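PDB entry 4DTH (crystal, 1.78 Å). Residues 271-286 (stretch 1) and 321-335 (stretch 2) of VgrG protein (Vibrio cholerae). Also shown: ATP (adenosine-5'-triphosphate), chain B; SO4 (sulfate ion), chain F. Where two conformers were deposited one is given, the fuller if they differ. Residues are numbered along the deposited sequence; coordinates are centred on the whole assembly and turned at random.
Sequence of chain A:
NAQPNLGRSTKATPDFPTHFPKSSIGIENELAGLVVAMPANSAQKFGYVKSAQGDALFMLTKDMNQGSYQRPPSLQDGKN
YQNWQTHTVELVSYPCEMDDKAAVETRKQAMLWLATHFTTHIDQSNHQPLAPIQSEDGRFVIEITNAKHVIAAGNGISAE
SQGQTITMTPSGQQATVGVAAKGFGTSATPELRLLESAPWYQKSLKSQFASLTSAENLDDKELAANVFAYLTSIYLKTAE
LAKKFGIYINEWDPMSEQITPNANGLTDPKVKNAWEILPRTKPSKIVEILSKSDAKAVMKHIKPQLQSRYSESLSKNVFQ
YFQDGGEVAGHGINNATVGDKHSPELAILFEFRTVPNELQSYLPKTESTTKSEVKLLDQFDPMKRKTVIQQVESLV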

ATOM      1  N   VAL A 271       7.929  -4.279 -10.841  1.00 20.03           N
ATOM      2  CA  VAL A 271       7.113  -5.488 -10.692  1.00 19.34           C
ATOM      3  C   VAL A 271       5.773  -5.090 -10.061  1.00 21.97           C
ATOM      4  O   VAL A 271       4.718  -5.504 -10.544  1.00 21.54           O
ATOM      5  N   LYS A 272       5.817  -4.261  -9.002  1.00 18.19           N
ATOM      6  CA  LYS A 272       4.593  -3.774  -8.364  1.00 17.80           C
ATOM      7  C   LYS A 272       3.734  -3.002  -9.378  1.00 21.30           C
ATOM      8  O   LYS A 272       2.517  -3.188  -9.413  1.00 20.37           O
ATOM      9  N   ASN A 273       4.378  -2.175 -10.237  1.00 19.77           N
ATOM     10  CA  ASN A 273       3.679  -1.404 -11.268  1.00 19.84           C
ATOM     11  C   ASN A 273       2.980  -2.300 -12.284  1.00 23.59           C
ATOM     12  O   ASN A 273       1.881  -1.974 -12.723  1.00 22.23           O
ATOM     13  N   ALA A 274       3.596  -3.451 -12.615  1.00 21.38           N
ATOM     14  CA  ALA A 274       3.031  -4.413 -13.559  1.00 21.00           C
ATOM     15  C   ALA A 274       1.704  -5.019 -13.080  1.00 23.45           C
ATOM     16  O   ALA A 274       0.890  -5.392 -13.917  1.00 23.04           O
ATOM     17  N   TRP A 275       1.464  -5.095 -11.749  1.00 20.03           N
ATOM     18  CA  TRP A 275       0.185  -5.578 -11.218  1.00 19.46           C
ATOM     19  C   TRP A 275      -0.933  -4.558 -11.516  1.00 23.02           C
ATOM     20  O   TRP A 275      -2.081  -4.965 -11.709  1.00 22.25           O
ATOM     21  N   GLU A 276      -0.593  -3.237 -11.502  1.00 20.72           N
ATOM     22  CA  GLU A 276      -1.484  -2.061 -11.681  1.00 21.08           C
ATOM     23  C   GLU A 276      -2.339  -1.863 -10.423  1.00 23.89           C
ATOM     24  O   GLU A 276      -2.269  -0.817  -9.777  1.00 22.72           O
ATOM     25  N   ILE A 277      -3.135  -2.879 -10.085  1.00 20.50           N
ATOM     26  CA  ILE A 277      -3.923  -2.972  -8.865  1.00 19.88           C
ATOM     27  C   ILE A 277      -3.190  -4.078  -8.100  1.00 22.87           C
ATOM     28  O   ILE A 277      -3.296  -5.266  -8.429  1.00 21.56           O
ATOM     29  N   LEU A 278      -2.384  -3.661  -7.132  1.00 19.34           N
ATOM     30  CA  LEU A 278      -1.509  -4.560  -6.389  1.00 18.22           C
ATOM     31  C   LEU A 278      -2.152  -5.181  -5.143  1.00 20.83           C
ATOM     32  O   LEU A 278      -2.462  -4.453  -4.202  1.00 20.00           O
ATOM     33  N   PRO A 279      -2.307  -6.525  -5.084  1.00 18.01           N
ATOM     34  CA  PRO A 279      -2.809  -7.146  -3.843  1.00 17.48           C
ATOM     35  C   PRO A 279      -1.874  -6.813  -2.669  1.00 21.21           C
ATOM     36  O   PRO A 279      -0.645  -6.877  -2.815  1.00 21.12           O
ATOM     37  N   ARG A 280      -2.452  -6.371  -1.544  1.00 18.72           N
ATOM     38  CA  ARG A 280      -1.678  -5.973  -0.370  1.00 18.58           C
ATOM     39  C   ARG A 280      -1.878  -6.911   0.804  1.00 22.41           C
ATOM     40  O   ARG A 280      -1.311  -6.673   1.871  1.00 22.40           O
ATOM     41  N   THR A 281      -2.693  -7.958   0.629  1.00 18.15           N
ATOM     42  CA  THR A 281      -2.978  -8.895   1.714  1.00 18.55           C
ATOM     43  C   THR A 281      -2.420 -10.246   1.334  1.00 22.92           C
ATOM     44  O   THR A 281      -2.509 -10.655   0.172  1.00 21.90           O
ATOM     45  N   LYS A 282      -1.836 -10.938   2.325  1.00 20.13           N
ATOM     46  CA  LYS A 282      -1.278 -12.282   2.172  1.00 20.24           C
ATOM     47  C   LYS A 282      -2.343 -13.216   1.562  1.00 23.56           C
ATOM     48  O   LYS A 282      -3.407 -13.389   2.165  1.00 23.09           O
ATOM     49  N   PRO A 283      -2.088 -13.783   0.354  1.00 19.89           N
ATOM     50  CA  PRO A 283      -3.097 -14.638  -0.289  1.00 19.54           C
ATOM     51  C   PRO A 283      -3.646 -15.777   0.569  1.00 24.48           C
ATOM     52  O   PRO A 283      -4.854 -16.015   0.550  1.00 23.96           O
ATOM     53  N   SER A 284      -2.780 -16.444   1.358  1.00 23.01           N
ATOM     54  CA  SER A 284      -3.196 -17.579   2.193  1.00 23.36           C
ATOM     55  C   SER A 284      -4.280 -17.249   3.240  1.00 27.37           C
ATOM     56  O   SER A 284      -4.992 -18.161   3.664  1.00 27.93           O
ATOM     57  N   LYS A 285      -4.457 -15.956   3.599  1.00 24.42           N
ATOM     58  CA  LYS A 285      -5.485 -15.533   4.566  1.00 23.92           C
ATOM     59  C   LYS A 285      -6.906 -15.823   4.067  1.00 27.38           C
ATOM     60  O   LYS A 285      -7.775 -16.168   4.876  1.00 26.76           O
ATOM     61  N   ILE A 286      -7.142 -15.702   2.744  1.00 23.75           N
ATOM     62  CA  ILE A 286      -8.471 -15.927   2.154  1.00 23.56           C
ATOM     63  C   ILE A 286      -9.062 -17.327   2.383  1.00 29.49           C
ATOM     64  O   ILE A 286     -10.284 -17.454   2.454  1.00 28.07           O
ATOM     65  N   TYR A 321       5.125 -21.358  -2.374  1.00 23.01           N
ATOM     66  CA  TYR A 321       5.399 -20.025  -1.880  1.00 21.80           C
ATOM     67  C   TYR A 321       4.150 -19.425  -1.223  1.00 25.95           C
ATOM     68  O   TYR A 321       4.218 -18.979  -0.080  1.00 26.02           O
ATOM     69  N   PHE A 322       3.024 -19.428  -1.944  1.00 22.41           N
ATOM     70  CA  PHE A 322       1.788 -18.864  -1.417  1.00 22.44           C
ATOM     71  C   PHE A 322       1.148 -19.694  -0.308  1.00 31.42           C
ATOM     72  O   PHE A 322       0.496 -19.127   0.567  1.00 29.87           O
ATOM     73  N   GLN A 323       1.339 -21.020  -0.351  0.50 30.38           N
ATOM     74  CA  GLN A 323       0.812 -21.964   0.635  0.50 30.84           C
ATOM     75  C   GLN A 323       1.463 -21.753   2.022  0.50 36.49           C
ATOM     76  O   GLN A 323       0.752 -21.790   3.026  0.50 36.73           O
ATOM     77  N   ASP A 324       2.794 -21.485   2.068  1.00 33.76           N
ATOM     78  CA  ASP A 324       3.555 -21.250   3.289  1.00 34.31           C
ATOM     79  C   ASP A 324       3.406 -19.809   3.802  1.00 37.69           C
ATOM     80  O   ASP A 324       4.135 -19.396   4.701  1.00 39.43           O
ATOM     81  N   GLY A 325       2.463 -19.064   3.221  1.00 32.31           N
ATOM     82  CA  GLY A 325       2.157 -17.690   3.604  1.00 30.45           C
ATOM     83  C   GLY A 325       2.983 -16.616   2.926  1.00 31.02           C
ATOM     84  O   GLY A 325       3.163 -15.535   3.484  1.00 30.66           O
ATOM     85  N   GLY A 326       3.459 -16.892   1.711  1.00 25.44           N
ATOM     86  CA  GLY A 326       4.241 -15.918   0.957  1.00 23.75           C
ATOM     87  C   GLY A 326       3.418 -14.702   0.586  1.00 24.50           C
ATOM     88  O   GLY A 326       2.207 -14.808   0.381  1.00 24.30           O
ATOM     89  N   GLU A 327       4.063 -13.541   0.542  1.00 20.93           N
ATOM     90  CA  GLU A 327       3.400 -12.279   0.221  1.00 20.10           C
ATOM     91  C   GLU A 327       3.603 -11.923  -1.251  1.00 24.24           C
ATOM     92  O   GLU A 327       4.635 -12.262  -1.835  1.00 23.52           O
ATOM     93  N   VAL A 328       2.622 -11.210  -1.844  1.00 21.16           N
ATOM     94  CA  VAL A 328       2.695 -10.764  -3.241  1.00 20.34           C
ATOM     95  C   VAL A 328       3.861  -9.789  -3.433  1.00 23.16           C
ATOM     96  O   VAL A 328       4.623  -9.942  -4.393  1.00 23.32           O
ATOM     97  N   ALA A 329       4.009  -8.807  -2.515  1.00 20.32           N
ATOM     98  CA  ALA A 329       5.058  -7.791  -2.614  1.00 21.21           C
ATOM     99  C   ALA A 329       5.436  -7.240  -1.242  1.00 26.13           C
ATOM    100  O   ALA A 329       5.157  -6.085  -0.922  1.00 26.55           O
ATOM    101  N   GLY A 330       6.093  -8.074  -0.446  1.00 24.96           N
ATOM    102  CA  GLY A 330       6.536  -7.669   0.888  1.00 26.25           C
ATOM    103  C   GLY A 330       5.428  -7.645   1.921  1.00 31.86           C
ATOM    104  O   GLY A 330       4.304  -8.096   1.647  1.00 29.36           O
ATOM    105  N   HIS A 331       5.746  -7.121   3.127  1.00 31.37           N
ATOM    106  CA  HIS A 331       4.807  -7.079   4.246  1.00 32.58           C
ATOM    107  C   HIS A 331       3.390  -6.651   3.847  1.00 31.14           C
ATOM    108  O   HIS A 331       3.210  -5.593   3.259  1.00 31.18           O
ATOM    109  N   GLY A 332       2.423  -7.507   4.117  1.00 25.52           N
ATOM    110  CA  GLY A 332       1.033  -7.234   3.773  1.00 24.12           C
ATOM    111  C   GLY A 332       0.252  -6.575   4.886  1.00 26.62           C
ATOM    112  O   GLY A 332       0.752  -6.450   6.008  1.00 26.39           O
ATOM    113  N   ILE A 333      -0.974  -6.142   4.571  1.00 21.40           N
ATOM    114  CA  ILE A 333      -1.935  -5.601   5.537  1.00 20.72           C
ATOM    115  C   ILE A 333      -2.859  -6.802   5.755  1.00 23.71           C
ATOM    116  O   ILE A 333      -3.747  -7.073   4.935  1.00 21.51           O
ATOM    117  N   ASN A 334      -2.554  -7.591   6.806  1.00 21.22           N
ATOM    118  CA  ASN A 334      -3.186  -8.887   7.065  1.00 21.34           C
ATOM    119  C   ASN A 334      -4.142  -8.961   8.236  1.00 27.06           C
ATOM    120  O   ASN A 334      -4.751 -10.012   8.455  1.00 27.86           O
ATOM    121  N   ASN A 335      -4.283  -7.859   8.971  1.00 24.23           N
ATOM    122  CA  ASN A 335      -5.134  -7.786  10.157  0.59 23.96           C
ATOM    123  C   ASN A 335      -6.353  -6.880   9.949  1.00 27.70           C
ATOM    124  O   ASN A 335      -7.006  -6.494  10.923  1.00 27.48           O
TER

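The polar core of the contact is centred on Arg280, whose carbonyl and guanidinium both engage the second stretch. Its O accepts a hydrogen bond from Ile333 N at 2.8 Å, while the side chain, m at chi1, chi2 and chi3, curls back so that NH1 and NH2 both donate to His331 O, at 3.0 and 3.3 Å. The His331 carbonyl oxygen lies at the edge of the guanidinium, near its plane, while ATP O2G lies over one face. NH2 also donates to ATP O1A at a very short 2.3 Å, so one arginine ties the loop of stretch 2 to the triphosphate.

Adjacent residues extend this ladder. Thr281 (m) donates from OG1 to Ile333 O at 2.9 Å, and Lys282 N donates to Asn334 OD1, also at 2.9 Å and almost linearly. The amide of Asn334 (m) is held in place from its other end, because ND2 donates to Glu327 OE2 at 2.9 Å. Glu327 (m, m) thereby supports the contact from within its own stretch, and its OE1 packs 3.3 Å from Lys282 CA. Gly332 fits tightly here: a CB would lie 2.9 Å from Arg280 O and 2.5 Å from Glu327 OE1, a clash with both.

Four waters bridge the two stretches, one of them between backbone atoms alone. Water 2 accepts from Trp275 NE1 and donates to Val328 O, both at 2.9 Å. Water 4 accepts from Ser284 N at 3.0 Å and donates to Phe322 O and Gly326 O at 2.6 and 2.7 Å. Water 3 accepts from Arg280 NH1 at 2.9 Å, with Pro279 O at 2.9 Å and Ala329 O at 3.5 Å also within its reach, and water 1 accepts from Lys272 NZ at 2.8 Å and donates to Ala329 O at 3.3 Å. The extended side chain of Lys272 (m, t, t, t) also reaches the sulfate, with NZ 3.0 Å from SO4 O3, and makes a weak hydrogen bond from NZ to ATP O1G at 3.4 Å.

Apolar packing gathers around Val328 (t), whose CA-to-CB bond points toward stretch 1, as does that of Ala329; those of Trp275 (chi1 m), Pro283 and Ser284 point toward stretch 2. Val328 CG1 meets Trp275 CZ2 at 3.6 Å and Leu278 CD1 at 3.9 Å, and its CG2 lies 3.8 Å from Pro283 CG. Leu278 (t, p) also brings CD1 to 4.0 Å from Ala329 CB. Farther along, Pro283 CG approaches Phe322 CD1 at 3.6 Å, and Ser284 (p) sets its CB 3.5 Å from Phe322 O. At the periphery, Lys282 (t, t, m, t) runs its aliphatic chain past Gly325, with CE 3.3 Å from Gly325 O. Lys285 (m, m, m, t), whose CA-to-CB bond points toward stretch 2, places CE 3.3 Å from Asn334 O.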

ATOM      1  CB  VAL A 271       7.836  -6.616  -9.915  1.00 22.76           C
ATOM      2  CG1 VAL A 271       6.917  -7.824  -9.702  1.00 22.11           C
ATOM      3  CG2 VAL A 271       9.113  -7.035 -10.639  1.00 22.56           C
ATOM      4  CB  LYS A 272       4.950  -2.858  -7.187  1.00 19.44           C
ATOM      5  CG  LYS A 272       5.527  -3.559  -5.976  1.00 21.40           C
ATOM      6  CD  LYS A 272       5.735  -2.487  -4.892  1.00 23.46           C
ATOM      7  CE  LYS A 272       6.149  -3.038  -3.564  1.00 34.83           C
ATOM      8  NZ  LYS A 272       6.258  -1.949  -2.552  1.00 31.48           N
ATOM      9  CB  ASN A 273       4.629  -0.431 -11.962  1.00 20.40           C
ATOM     10  CG  ASN A 273       5.000   0.751 -11.097  1.00 32.80           C
ATOM     11  OD1 ASN A 273       4.396   1.003 -10.047  1.00 27.21           O
ATOM     12  ND2 ASN A 273       6.025   1.485 -11.500  1.00 29.06           N
ATOM     13  CB  ALA A 274       4.035  -5.503 -13.876  1.00 21.32           C
ATOM     14  CB  TRP A 275       0.255  -5.786  -9.695  1.00 18.46           C
ATOM     15  CG  TRP A 275       0.960  -7.040  -9.283  1.00 18.90           C
ATOM     16  CD1 TRP A 275       2.283  -7.176  -8.986  1.00 20.99           C
ATOM     17  CD2 TRP A 275       0.363  -8.327  -9.065  1.00 18.32           C
ATOM     18  NE1 TRP A 275       2.549  -8.463  -8.585  1.00 19.92           N
ATOM     19  CE2 TRP A 275       1.398  -9.204  -8.669  1.00 21.18           C
ATOM     20  CE3 TRP A 275      -0.939  -8.840  -9.222  1.00 19.31           C
ATOM     21  CZ2 TRP A 275       1.177 -10.564  -8.422  1.00 19.98           C
ATOM     22  CZ3 TRP A 275      -1.164 -10.184  -8.949  1.00 20.28           C
ATOM     23  CH2 TRP A 275      -0.116 -11.032  -8.555  1.00 20.52           C
ATOM     24  CB  GLU A 276      -2.350  -2.150 -12.950  1.00 23.07           C
ATOM     25  CG  GLU A 276      -1.529  -2.164 -14.234  1.00 30.11           C
ATOM     26  CD  GLU A 276      -2.340  -2.212 -15.514  1.00 42.43           C
ATOM     27  OE1 GLU A 276      -1.798  -2.702 -16.528  1.00 42.37           O
ATOM     28  OE2 GLU A 276      -3.514  -1.774 -15.506  1.00 35.08           O
ATOM     29  CB  ILE A 277      -5.423  -3.270  -9.132  1.00 22.52           C
ATOM     30  CG1 ILE A 277      -6.057  -2.115  -9.946  1.00 22.20           C
ATOM     31  CG2 ILE A 277      -6.166  -3.482  -7.806  1.00 22.85           C
ATOM     32  CD1 ILE A 277      -7.475  -2.367 -10.519  1.00 23.97           C
ATOM     33  CB  LEU A 278      -0.222  -3.794  -5.996  1.00 18.66           C
ATOM     34  CG  LEU A 278       0.821  -4.528  -5.147  1.00 22.65           C
ATOM     35  CD1 LEU A 278       1.504  -5.639  -5.938  1.00 22.48           C
ATOM     36  CD2 LEU A 278       1.861  -3.543  -4.597  1.00 22.15           C
ATOM     37  CB  PRO A 279      -2.781  -8.641  -4.168  1.00 18.64           C
ATOM     38  CG  PRO A 279      -2.884  -8.694  -5.690  1.00 22.67           C
ATOM     39  CD  PRO A 279      -2.005  -7.546  -6.106  1.00 19.02           C
ATOM     40  CB  ARG A 280      -2.023  -4.524   0.054  1.00 19.42           C
ATOM     41  CG  ARG A 280      -1.539  -3.452  -0.920  1.00 24.47           C
ATOM     42  CD  ARG A 280      -0.041  -3.159  -0.861  1.00 29.31           C
ATOM     43  NE  ARG A 280       0.401  -2.700   0.459  1.00 37.01           N
ATOM     44  CZ  ARG A 280       1.105  -3.441   1.309  1.00 50.81           C
ATOM     45  NH1 ARG A 280       1.450  -4.682   0.992  1.00 40.11           N
ATOM     46  NH2 ARG A 280       1.472  -2.946   2.479  1.00 40.16           N
ATOM     47  CB  THR A 281      -4.494  -8.924   2.012  1.00 22.10           C
ATOM     48  OG1 THR A 281      -4.930  -7.608   2.353  1.00 20.97           O
ATOM     49  CG2 THR A 281      -4.878  -9.902   3.151  1.00 23.83           C
ATOM     50  CB  LYS A 282      -0.807 -12.803   3.547  1.00 22.83           C
ATOM     51  CG  LYS A 282      -0.186 -14.203   3.552  1.00 26.97           C
ATOM     52  CD  LYS A 282       0.115 -14.686   4.993  1.00 32.21           C
ATOM     53  CE  LYS A 282       1.282 -13.970   5.650  1.00 38.63           C
ATOM     54  NZ  LYS A 282       1.576 -14.526   6.996  1.00 49.27           N
ATOM     55  CB  PRO A 283      -2.364 -15.153  -1.536  1.00 20.95           C
ATOM     56  CG  PRO A 283      -1.451 -14.042  -1.881  1.00 24.72           C
ATOM     57  CD  PRO A 283      -0.917 -13.603  -0.530  1.00 20.58           C
ATOM     58  CB  SER A 284      -1.986 -18.253   2.833  1.00 26.22           C
ATOM     59  OG  SER A 284      -1.399 -17.421   3.815  1.00 31.41           O
ATOM     60  CB  LYS A 285      -5.350 -14.043   4.917  1.00 26.46           C
ATOM     61  CG  LYS A 285      -4.096 -13.664   5.733  1.00 38.80           C
ATOM     62  CD  LYS A 285      -4.121 -14.106   7.209  1.00 49.02           C
ATOM     63  CE  LYS A 285      -5.052 -13.300   8.088  1.00 58.75           C
ATOM     64  NZ  LYS A 285      -4.998 -13.751   9.501  1.00 67.30           N
ATOM     65  CB  ILE A 286      -8.598 -15.407   0.698  1.00 25.65           C
ATOM     66  CG1 ILE A 286     -10.069 -15.008   0.378  1.00 25.40           C
ATOM     67  CG2 ILE A 286      -8.026 -16.418  -0.309  1.00 25.51           C
ATOM     68  CD1 ILE A 286     -10.312 -14.332  -0.947  1.00 26.00           C
ATOM     69  CB  TYR A 321       5.899 -19.119  -3.019  1.00 21.70           C
ATOM     70  CG  TYR A 321       6.123 -17.692  -2.581  1.00 21.07           C
ATOM     71  CD1 TYR A 321       7.261 -17.333  -1.861  1.00 22.33           C
ATOM     72  CD2 TYR A 321       5.199 -16.694  -2.886  1.00 20.93           C
ATOM     73  CE1 TYR A 321       7.468 -16.019  -1.445  1.00 22.46           C
ATOM     74  CE2 TYR A 321       5.394 -15.378  -2.475  1.00 21.73           C
ATOM     75  CZ  TYR A 321       6.533 -15.045  -1.758  1.00 25.48           C
ATOM     76  OH  TYR A 321       6.736 -13.755  -1.361  1.00 23.81           O
ATOM     77  CB  PHE A 322       0.811 -18.524  -2.543  1.00 22.06           C
ATOM     78  CG  PHE A 322       1.246 -17.311  -3.334  1.00 21.26           C
ATOM     79  CD1 PHE A 322       1.456 -16.087  -2.703  1.00 22.41           C
ATOM     80  CD2 PHE A 322       1.456 -17.395  -4.708  1.00 21.65           C
ATOM     81  CE1 PHE A 322       1.874 -14.963  -3.428  1.00 22.68           C
ATOM     82  CE2 PHE A 322       1.875 -16.272  -5.435  1.00 23.11           C
ATOM     83  CZ  PHE A 322       2.072 -15.062  -4.790  1.00 21.13           C
ATOM     84  CB  GLN A 323       0.999 -23.401   0.112  0.50 32.08           C
ATOM     85  CG  GLN A 323       0.875 -24.509   1.148  0.50 37.34           C
ATOM     86  CD  GLN A 323       1.222 -25.828   0.511  0.50 48.84           C
ATOM     87  OE1 GLN A 323       2.389 -26.229   0.449  0.50 37.18           O
ATOM     88  NE2 GLN A 323       0.213 -26.504  -0.024  0.50 44.24           N
ATOM     89  CB  ASP A 324       5.023 -21.669   3.080  1.00 36.24           C
ATOM     90  CG  ASP A 324       5.220 -23.140   2.728  1.00 46.09           C
ATOM     91  OD1 ASP A 324       4.217 -23.903   2.746  1.00 46.39           O
ATOM     92  OD2 ASP A 324       6.364 -23.522   2.413  1.00 52.27           O
ATOM     93  CB  GLU A 327       3.951 -11.166   1.113  1.00 21.67           C
ATOM     94  CG  GLU A 327       3.703 -11.386   2.600  1.00 28.31           C
ATOM     95  CD  GLU A 327       2.369 -10.904   3.139  1.00 40.38           C
ATOM     96  OE1 GLU A 327       1.478 -10.551   2.333  1.00 29.33           O
ATOM     97  OE2 GLU A 327       2.211 -10.898   4.378  1.00 29.47           O
ATOM     98  CB  VAL A 328       1.335 -10.171  -3.722  1.00 23.34           C
ATOM     99  CG1 VAL A 328       1.476  -9.421  -5.049  1.00 22.66           C
ATOM    100  CG2 VAL A 328       0.281 -11.271  -3.841  1.00 22.82           C
ATOM    101  CB  ALA A 329       4.605  -6.660  -3.550  1.00 22.26           C
ATOM    102  CB  HIS A 331       5.362  -6.278   5.434  1.00 35.67           C
ATOM    103  CG  HIS A 331       4.474  -6.320   6.636  1.00 41.11           C
ATOM    104  ND1 HIS A 331       4.145  -7.516   7.258  1.00 43.85           N
ATOM    105  CD2 HIS A 331       3.890  -5.304   7.306  1.00 44.38           C
ATOM    106  CE1 HIS A 331       3.350  -7.186   8.260  1.00 43.95           C
ATOM    107  NE2 HIS A 331       3.174  -5.865   8.333  1.00 44.63           N
ATOM    108  CB  ILE A 333      -2.658  -4.331   5.019  1.00 23.64           C
ATOM    109  CG1 ILE A 333      -1.625  -3.203   4.741  1.00 25.70           C
ATOM    110  CG2 ILE A 333      -3.720  -3.869   6.045  1.00 23.95           C
ATOM    111  CD1 ILE A 333      -2.043  -2.161   3.720  1.00 32.53           C
ATOM    112  CB  ASN A 334      -2.091  -9.958   7.207  1.00 22.90           C
ATOM    113  CG  ASN A 334      -1.169 -10.008   6.009  1.00 30.30           C
ATOM    114  OD1 ASN A 334      -1.559  -9.665   4.889  1.00 22.97           O
ATOM    115  ND2 ASN A 334       0.084 -10.390   6.221  1.00 25.25           N
ATOM    116  CB  ASN A 335      -4.290  -7.305  11.352  0.59 23.59           C
ATOM    117  CG  ASN A 335      -3.634  -5.953  11.166  0.59 34.58           C
ATOM    118  OD1 ASN A 335      -3.628  -5.359  10.074  0.59 23.02           O
ATOM    119  ND2 ASN A 335      -3.045  -5.441  12.233  0.59 29.41           N
TER
HETATM  120  PG  ATP B 401       4.541  -1.277   0.914  0.50 92.25           P
HETATM  121  O1G ATP B 401       3.758  -1.175  -0.356  0.50 93.34           O
HETATM  122  O2G ATP B 401       4.575  -2.694   1.414  0.50 92.91           O
HETATM  123  O3G ATP B 401       5.955  -0.798   0.750  0.50 92.76           O
HETATM  124  PB  ATP B 401       3.948  -0.005   3.430  0.50 85.57           P
HETATM  125  O1B ATP B 401       4.288  -1.211   4.212  0.50 86.37           O
HETATM  126  O2B ATP B 401       5.066   0.999   3.584  0.50 86.26           O
HETATM  127  O3B ATP B 401       3.790  -0.360   1.991  0.50 89.32           O
HETATM  128  PA  ATP B 401       1.288   0.021   4.396  0.60 72.32           P
HETATM  129  O1A ATP B 401       1.379  -1.450   4.275  0.60 72.73           O
HETATM  130  O2A ATP B 401       1.053   0.350   5.872  0.60 73.13           O
HETATM  131  O3A ATP B 401       2.574   0.631   3.958  0.60 79.31           O
HETATM  132  O5' ATP B 401       0.077   0.538   3.479  1.00 62.23           O
HETATM  133  C5' ATP B 401      -0.325   1.904   3.677  1.00 49.47           C
HETATM  134  C4' ATP B 401      -1.556   2.259   2.887  1.00 37.98           C
HETATM  135  O4' ATP B 401      -2.640   1.342   3.211  1.00 33.12           O
HETATM  136  C3' ATP B 401      -2.101   3.653   3.198  1.00 31.22           C
HETATM  137  O3' ATP B 401      -2.678   4.281   2.056  1.00 26.13           O
HETATM  138  C2' ATP B 401      -3.143   3.351   4.266  1.00 30.31           C
HETATM  139  O2' ATP B 401      -4.077   4.398   4.476  1.00 30.31           O
HETATM  140  C1' ATP B 401      -3.752   2.101   3.664  1.00 30.37           C
HETATM  141  N9  ATP B 401      -4.575   1.280   4.557  1.00 27.29           N
HETATM  142  C8  ATP B 401      -4.192   0.699   5.735  1.00 27.41           C
HETATM  143  N7  ATP B 401      -5.145   0.009   6.314  1.00 26.83           N
HETATM  144  C5  ATP B 401      -6.230   0.149   5.459  1.00 24.86           C
HETATM  145  C6  ATP B 401      -7.547  -0.352   5.491  1.00 25.60           C
HETATM  146  N6  ATP B 401      -8.026  -1.137   6.465  1.00 25.24           N
HETATM  147  N1  ATP B 401      -8.365  -0.031   4.462  1.00 25.54           N
HETATM  148  C2  ATP B 401      -7.895   0.736   3.475  1.00 23.81           C
HETATM  149  N3  ATP B 401      -6.681   1.263   3.334  1.00 23.91           N
HETATM  150  C4  ATP B 401      -5.885   0.936   4.368  1.00 25.76           C
HETATM  151  S   SO4 F 405       7.414   1.504  -4.084  1.00 36.72           S
HETATM  152  O1  SO4 F 405       8.211   2.546  -3.427  1.00 39.88           O
HETATM  153  O2  SO4 F 405       7.423   1.719  -5.510  1.00 36.12           O
HETATM  154  O3  SO4 F 405       7.973   0.210  -3.742  1.00 37.79           O
HETATM  155  O4  SO4 F 405       6.038   1.562  -3.588  1.00 37.07           O
HETATM  156  O   HOH W   1       7.366  -3.678  -0.680  1.00 48.15           O
HETATM  157  O   HOH W   2       4.978  -8.545  -6.916  1.00 22.47           O
HETATM  158  O   HOH W   3       1.743  -5.860  -1.631  1.00 23.86           O
HETATM  159  O   HOH W   4       0.128 -16.548   0.829  1.00 21.57           O